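Local structure of peptidase, M20/M25/M40 family (Staphylococcus aureus, 4EWT) at residues G162-S167 with S344-T349; V174-G179 with V323-P328. The protein probably hydrolyses amide bonds, as in N-acyl amino acids, at a two-metal centre of the M20 peptidase family, occupied here by manganese. All blocks are in the same frame, centred on the assembly; numbering follows the deposited sequence.

How the contacts relate
Both contacts are parallel strand pairs of one mixed sheet, standing side by side: strand 344-350 of contact 1 is the sheet neighbour of strand 173-176 of contact 2. Y348 O and Y175 N, 2.7 Å apart in a probable hydrogen bond, join them, and Y348 also packs on C326. Contact 1 is wholly buried, and one of its faces carries the metal-binding H164. Contact 2 lies farther out, where 322-325 is the outermost strand on its side of the sheet within this chain. Its chemistry shifts accordingly, from small aliphatic and aromatic packing to longer, partly exposed methionine, glutamate and arginine side chains that come near a second subunit.

Contact 1. Residues G162-S167 with S344-T349. With MN (manganese (II) ion), chain F.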
loop_
_atom_site.group_PDB
_atom_site.type_symbol
_atom_site.label_atom_id
_atom_site.label_comp_id
_atom_site.label_asym_id
_atom_site.label_seq_id
_atom_site.Cartn_x
_atom_site.Cartn_y
_atom_site.Cartn_z
ATOM N N GLY A 162 -23.037 -25.040 -29.229
ATOM C CA GLY A 162 -21.974 -24.340 -29.922
ATOM C C GLY A 162 -20.662 -25.047 -29.708
ATOM O O GLY A 162 -20.475 -25.762 -28.727
ATOM N N VAL A 163 -19.744 -24.832 -30.634
ATOM C CA VAL A 163 -18.440 -25.450 -30.576
ATOM C C VAL A 163 -17.418 -24.360 -30.806
ATOM O O VAL A 163 -17.644 -23.457 -31.613
ATOM C CB VAL A 163 -18.284 -26.567 -31.646
ATOM C CG1 VAL A 163 -16.814 -26.888 -31.903
ATOM C CG2 VAL A 163 -19.014 -27.817 -31.214
ATOM N N HIS A 164 -16.317 -24.431 -30.064
ATOM C CA HIS A 164 -15.164 -23.597 -30.327
ATOM C C HIS A 164 -13.948 -24.494 -30.493
ATOM O O HIS A 164 -13.702 -25.383 -29.664
ATOM C CB HIS A 164 -14.942 -22.616 -29.167
ATOM C CG HIS A 164 -14.314 -21.325 -29.581
ATOM N ND1 HIS A 164 -13.002 -21.235 -29.986
ATOM C CD2 HIS A 164 -14.820 -20.072 -29.661
ATOM C CE1 HIS A 164 -12.722 -19.980 -30.286
ATOM N NE2 HIS A 164 -13.805 -19.251 -30.089
ATOM N N VAL A 165 -13.209 -24.284 -31.580
ATOM C CA VAL A 165 -11.882 -24.882 -31.745
ATOM C C VAL A 165 -10.913 -24.290 -30.719
ATOM O O VAL A 165 -10.923 -23.076 -30.465
ATOM C CB VAL A 165 -11.309 -24.664 -33.164
ATOM C CG1 VAL A 165 -12.111 -25.463 -34.200
ATOM C CG2 VAL A 165 -11.257 -23.164 -33.530
ATOM N N MET A 166 -10.094 -25.153 -30.124
ATOM C CA MET A 166 -9.123 -24.733 -29.130
ATOM C C MET A 166 -7.704 -25.056 -29.572
ATOM O O MET A 166 -7.279 -26.218 -29.536
ATOM C CB MET A 166 -9.427 -25.384 -27.786
ATOM C CG MET A 166 -10.809 -25.060 -27.236
ATOM S SD MET A 166 -11.084 -23.303 -26.954
ATOM C CE MET A 166 -10.519 -23.144 -25.267
ATOM N N SER A 167 -6.974 -24.017 -29.977
ATOM C CA SER A 167 -5.600 -24.152 -30.472
ATOM C C SER A 167 -4.642 -24.613 -29.377
ATOM O O SER A 167 -3.483 -24.922 -29.642
ATOM C CB SER A 167 -5.113 -22.818 -31.037
ATOM O OG SER A 167 -4.815 -21.905 -29.988
ATOM N N SER A 344 -28.141 -24.541 -22.711
ATOM C CA SER A 344 -27.176 -24.679 -23.796
ATOM C C SER A 344 -25.928 -25.424 -23.354
ATOM O O SER A 344 -25.710 -25.640 -22.155
ATOM C CB SER A 344 -26.791 -23.305 -24.350
ATOM O OG SER A 344 -27.930 -22.477 -24.473
ATOM N N ALA A 345 -25.135 -25.828 -24.348
ATOM C CA ALA A 345 -23.835 -26.437 -24.137
ATOM C C ALA A 345 -22.856 -25.856 -25.149
ATOM O O ALA A 345 -23.106 -25.859 -26.360
ATOM C CB ALA A 345 -23.914 -27.938 -24.284
ATOM N N PHE A 346 -21.755 -25.325 -24.639
ATOM C CA PHE A 346 -20.682 -24.821 -25.479
ATOM C C PHE A 346 -19.547 -25.788 -25.267
ATOM O O PHE A 346 -19.067 -25.941 -24.146
ATOM C CB PHE A 346 -20.303 -23.408 -25.034
ATOM C CG PHE A 346 -19.406 -22.665 -25.996
ATOM C CD1 PHE A 346 -19.852 -22.315 -27.277
ATOM C CD2 PHE A 346 -18.132 -22.280 -25.609
ATOM C CE1 PHE A 346 -19.022 -21.597 -28.154
ATOM C CE2 PHE A 346 -17.296 -21.551 -26.477
ATOM C CZ PHE A 346 -17.748 -21.216 -27.747
ATOM N N ILE A 347 -19.148 -26.479 -26.329
ATOM C CA ILE A 347 -18.112 -27.507 -26.208
ATOM C C ILE A 347 -16.893 -27.176 -27.070
ATOM O O ILE A 347 -16.946 -26.290 -27.920
ATOM C CB ILE A 347 -18.654 -28.937 -26.517
ATOM C CG1 ILE A 347 -19.097 -29.057 -27.974
ATOM C CG2 ILE A 347 -19.783 -29.309 -25.546
ATOM C CD1 ILE A 347 -19.467 -30.462 -28.411
ATOM N N TYR A 348 -15.796 -27.885 -26.840
ATOM C CA TYR A 348 -14.545 -27.564 -27.492
ATOM C C TYR A 348 -14.022 -28.694 -28.365
ATOM O O TYR A 348 -14.144 -29.870 -28.010
ATOM C CB TYR A 348 -13.482 -27.219 -26.453
ATOM C CG TYR A 348 -13.880 -26.179 -25.433
ATOM C CD1 TYR A 348 -14.154 -24.863 -25.811
ATOM C CD2 TYR A 348 -13.956 -26.504 -24.082
ATOM C CE1 TYR A 348 -14.495 -23.897 -24.870
ATOM C CE2 TYR A 348 -14.293 -25.545 -23.128
ATOM C CZ TYR A 348 -14.567 -24.248 -23.533
ATOM O OH TYR A 348 -14.908 -23.298 -22.600
ATOM N N THR A 349 -13.440 -28.323 -29.505
ATOM C CA THR A 349 -12.730 -29.266 -30.361
ATOM C C THR A 349 -11.219 -28.999 -30.298
ATOM O O THR A 349 -10.755 -27.909 -30.654
ATOM C CB THR A 349 -13.181 -29.173 -31.845
ATOM O OG1 THR A 349 -14.597 -29.364 -31.951
ATOM C CG2 THR A 349 -12.460 -30.239 -32.685
HETATM MN MN MN F . -13.902 -17.038 -30.611
HETATM O O HOH W 1 -14.147 -15.124 -29.060
HETATM O O HOH W 2 -16.125 -17.325 -30.339
#
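V163 and I347 are packed tighter than usual: CG2 of V163 presses on CG1 of I347 at 3.5 Å. The chi1 of I347 (65°) sets its CG1 between backbone N and carbonyl carbon, near the valine. Beside them V163 CG1 meets T349 OG1 at 3.3 Å, while that hydroxyl hydrogen-bonds S376 of helix 372-386; compact beta-branched residues suit this face, closely covered by the helix. The backbones pair as parallel strands in the mixed sheet of the catalytic domain, with H164 bonded through N to I347 O (2.9 Å) and through O to T349 N. As is common in alpha/beta enzymes, the metal ligand stands near the C-terminal end of its strand. Unlike the aliphatic face, that of H164, F346 and Y348 leads to metal-bound water. G162, lacking a side chain, leaves room for the F346 ring, whose CZ reaches H164 CB at 3.4 Å; imidazole and phenyl meet rim to rim, planes 68° apart. H164 NE2 binds one manganese ion at 2.3 Å, with two waters, C103 and H105 completing the site. H164 ND1 donates to V165 O (2.8 Å), which lies in the imidazole plane and should fix the ring's rotation. Farther along, M166 CG packs on Y348 CB at 3.5 Å. M166 CE lies over one face of the Y348 ring, toward the rim, and SD makes an oblique Met-aromatic contact, 4.4 Å from the ring centroid; the tyrosine OH bonds Q182.

Contact 2. Residues V174-G179 with V323-P328; sequences VYYRPG and VEMCEP
Y176 O is approached by two groups of segment 323-328: C326 N donates a hydrogen bond to it at 2.9 Å, and M325 CA comes to 3.3 Å in a CA-H...O contact. E324 bonds through both its backbone N, to V174 O, and its backbone O, which accepts from Y176 N, both at 3.2 Å. This is parallel beta pairing, and it carries on one residue past strand 323-325, to C326 N. V174 and V323 lie side by side on one face, branched residues well suited to extended strands; on the other the E324 aliphatic chain runs beside the Y175 ring. Y176 turns back over the partner strand: chi1 of 79° sets CG between backbone N and carbonyl carbon, and one ring face receives M325 CA. M325 CG sits 3.6 Å from Y176 OH, and its sulfur is 4.8 Å from the ring centroid, an oblique Met-aromatic contact; the unbranched thioether reaches on, with M325 CE against P178 CD. Beyond the strands, the R177 guanidinium is covered on one face by P328 CG, 3.8 Å above its centre, with C326 O at its edge and in its plane. A second subunit packs here, its E327 against R177 and its M325 against M325. Within the chain, helix 304-316 covers Y176 and P178, and strand 344-350 flanks strand 173-176 on the side away from 322-325.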
loop_
_atom_site.group_PDB
_atom_site.type_symbol
_atom_site.label_atom_id
_atom_site.label_comp_id
_atom_site.label_asym_id
_atom_site.label_seq_id
_atom_site.Cartn_x
_atom_site.Cartn_y
_atom_site.Cartn_z
ATOM N N VAL A 174 -12.861 -34.106 -28.342
ATOM C CA VAL A 174 -13.741 -32.999 -27.980
ATOM C C VAL A 174 -13.874 -32.909 -26.465
ATOM O O VAL A 174 -13.808 -33.927 -25.770
ATOM C CB VAL A 174 -15.156 -33.118 -28.623
ATOM C CG1 VAL A 174 -15.094 -32.853 -30.118
ATOM C CG2 VAL A 174 -15.787 -34.474 -28.337
ATOM N N TYR A 175 -14.077 -31.689 -25.971
ATOM C CA TYR A 175 -14.051 -31.406 -24.538
ATOM C C TYR A 175 -15.319 -30.705 -24.053
ATOM O O TYR A 175 -15.922 -29.902 -24.780
ATOM C CB TYR A 175 -12.814 -30.574 -24.190
ATOM C CG TYR A 175 -11.512 -31.164 -24.699
ATOM C CD1 TYR A 175 -10.788 -32.085 -23.935
ATOM C CD2 TYR A 175 -11.002 -30.799 -25.943
ATOM C CE1 TYR A 175 -9.584 -32.623 -24.405
ATOM C CE2 TYR A 175 -9.810 -31.333 -26.424
ATOM C CZ TYR A 175 -9.106 -32.242 -25.653
ATOM O OH TYR A 175 -7.922 -32.764 -26.140
ATOM N N TYR A 176 -15.709 -31.019 -22.818
ATOM C CA TYR A 176 -16.955 -30.528 -22.228
ATOM C C TYR A 176 -16.858 -30.297 -20.711
ATOM O O TYR A 176 -15.988 -30.862 -20.042
ATOM C CB TYR A 176 -18.099 -31.504 -22.520
ATOM C CG TYR A 176 -18.137 -32.732 -21.624
ATOM C CD1 TYR A 176 -19.017 -32.803 -20.539
ATOM C CD2 TYR A 176 -17.303 -33.827 -21.868
ATOM C CE1 TYR A 176 -19.062 -33.938 -19.715
ATOM C CE2 TYR A 176 -17.340 -34.965 -21.051
ATOM C CZ TYR A 176 -18.221 -35.016 -19.979
ATOM O OH TYR A 176 -18.259 -36.144 -19.175
ATOM N N ARG A 177 -17.810 -29.547 -20.181
ATOM C CA ARG A 177 -17.947 -29.264 -18.771
ATOM C C ARG A 177 -19.293 -28.632 -18.448
ATOM O O ARG A 177 -19.623 -27.624 -18.972
ATOM C CB ARG A 177 -16.822 -28.351 -18.308
ATOM C CG ARG A 177 -16.959 -27.949 -16.896
ATOM C CD ARG A 177 -15.873 -27.082 -16.471
ATOM N NE ARG A 177 -15.484 -27.428 -15.140
ATOM C CZ ARG A 177 -16.074 -26.945 -14.078
ATOM N NH1 ARG A 177 -17.059 -26.080 -14.189
ATOM N NH2 ARG A 177 -15.658 -27.326 -12.905
ATOM N N PRO A 178 -20.074 -29.241 -17.582
ATOM C CA PRO A 178 -21.364 -28.646 -17.211
ATOM C C PRO A 178 -21.149 -27.465 -16.275
ATOM O O PRO A 178 -20.068 -27.323 -15.697
ATOM C CB PRO A 178 -22.086 -29.781 -16.471
ATOM C CG PRO A 178 -20.986 -30.625 -15.905
ATOM C CD PRO A 178 -19.844 -30.537 -16.901
ATOM N N GLY A 179 -22.167 -26.622 -16.134
ATOM C CA GLY A 179 -22.076 -25.463 -15.264
ATOM C C GLY A 179 -21.242 -24.365 -15.904
ATOM O O GLY A 179 -21.059 -24.346 -17.129
ATOM N N VAL A 323 -13.924 -38.244 -26.090
ATOM C CA VAL A 323 -14.747 -37.234 -25.433
ATOM C C VAL A 323 -14.402 -37.237 -23.955
ATOM O O VAL A 323 -14.477 -38.285 -23.308
ATOM C CB VAL A 323 -16.261 -37.523 -25.588
ATOM C CG1 VAL A 323 -17.087 -36.315 -25.148
ATOM C CG2 VAL A 323 -16.604 -37.909 -27.015
ATOM N N GLU A 324 -14.019 -36.079 -23.418
ATOM C CA GLU A 324 -13.658 -35.992 -21.995
ATOM C C GLU A 324 -13.859 -34.622 -21.344
ATOM O O GLU A 324 -13.908 -33.590 -22.020
ATOM C CB GLU A 324 -12.225 -36.492 -21.753
ATOM C CG GLU A 324 -11.143 -35.748 -22.528
ATOM C CD GLU A 324 -9.748 -36.134 -22.079
ATOM O OE1 GLU A 324 -9.064 -36.875 -22.814
ATOM O OE2 GLU A 324 -9.343 -35.707 -20.979
ATOM N N MET A 325 -13.975 -34.648 -20.018
ATOM C CA MET A 325 -14.155 -33.461 -19.197
ATOM C C MET A 325 -12.966 -32.519 -19.308
ATOM O O MET A 325 -11.831 -32.960 -19.499
ATOM C CB MET A 325 -14.344 -33.870 -17.738
ATOM C CG MET A 325 -15.773 -34.208 -17.357
ATOM S SD MET A 325 -16.525 -32.905 -16.354
ATOM C CE MET A 325 -18.051 -33.724 -15.873
ATOM N N CYS A 326 -13.238 -31.220 -19.196
ATOM C CA CYS A 326 -12.178 -30.218 -19.200
ATOM C C CYS A 326 -12.365 -29.175 -18.103
ATOM O O CYS A 326 -13.426 -29.092 -17.478
ATOM C CB CYS A 326 -12.039 -29.564 -20.583
ATOM S SG CYS A 326 -13.333 -28.393 -21.049
ATOM N N GLU A 327 -11.316 -28.391 -17.873
ATOM C CA GLU A 327 -11.352 -27.285 -16.918
ATOM C C GLU A 327 -12.078 -26.080 -17.531
ATOM O O GLU A 327 -12.226 -26.019 -18.758
ATOM C CB GLU A 327 -9.926 -26.898 -16.509
ATOM C CG GLU A 327 -9.163 -28.000 -15.761
ATOM C CD GLU A 327 -9.636 -28.208 -14.325
ATOM O OE1 GLU A 327 -10.312 -27.321 -13.756
ATOM O OE2 GLU A 327 -9.313 -29.268 -13.752
ATOM N N PRO A 328 -12.534 -25.123 -16.687
ATOM C CA PRO A 328 -13.130 -23.891 -17.219
ATOM C C PRO A 328 -12.067 -23.055 -17.930
ATOM O O PRO A 328 -10.884 -23.209 -17.641
ATOM C CB PRO A 328 -13.637 -23.154 -15.963
ATOM C CG PRO A 328 -13.533 -24.137 -14.839
ATOM C CD PRO A 328 -12.470 -25.109 -15.213
#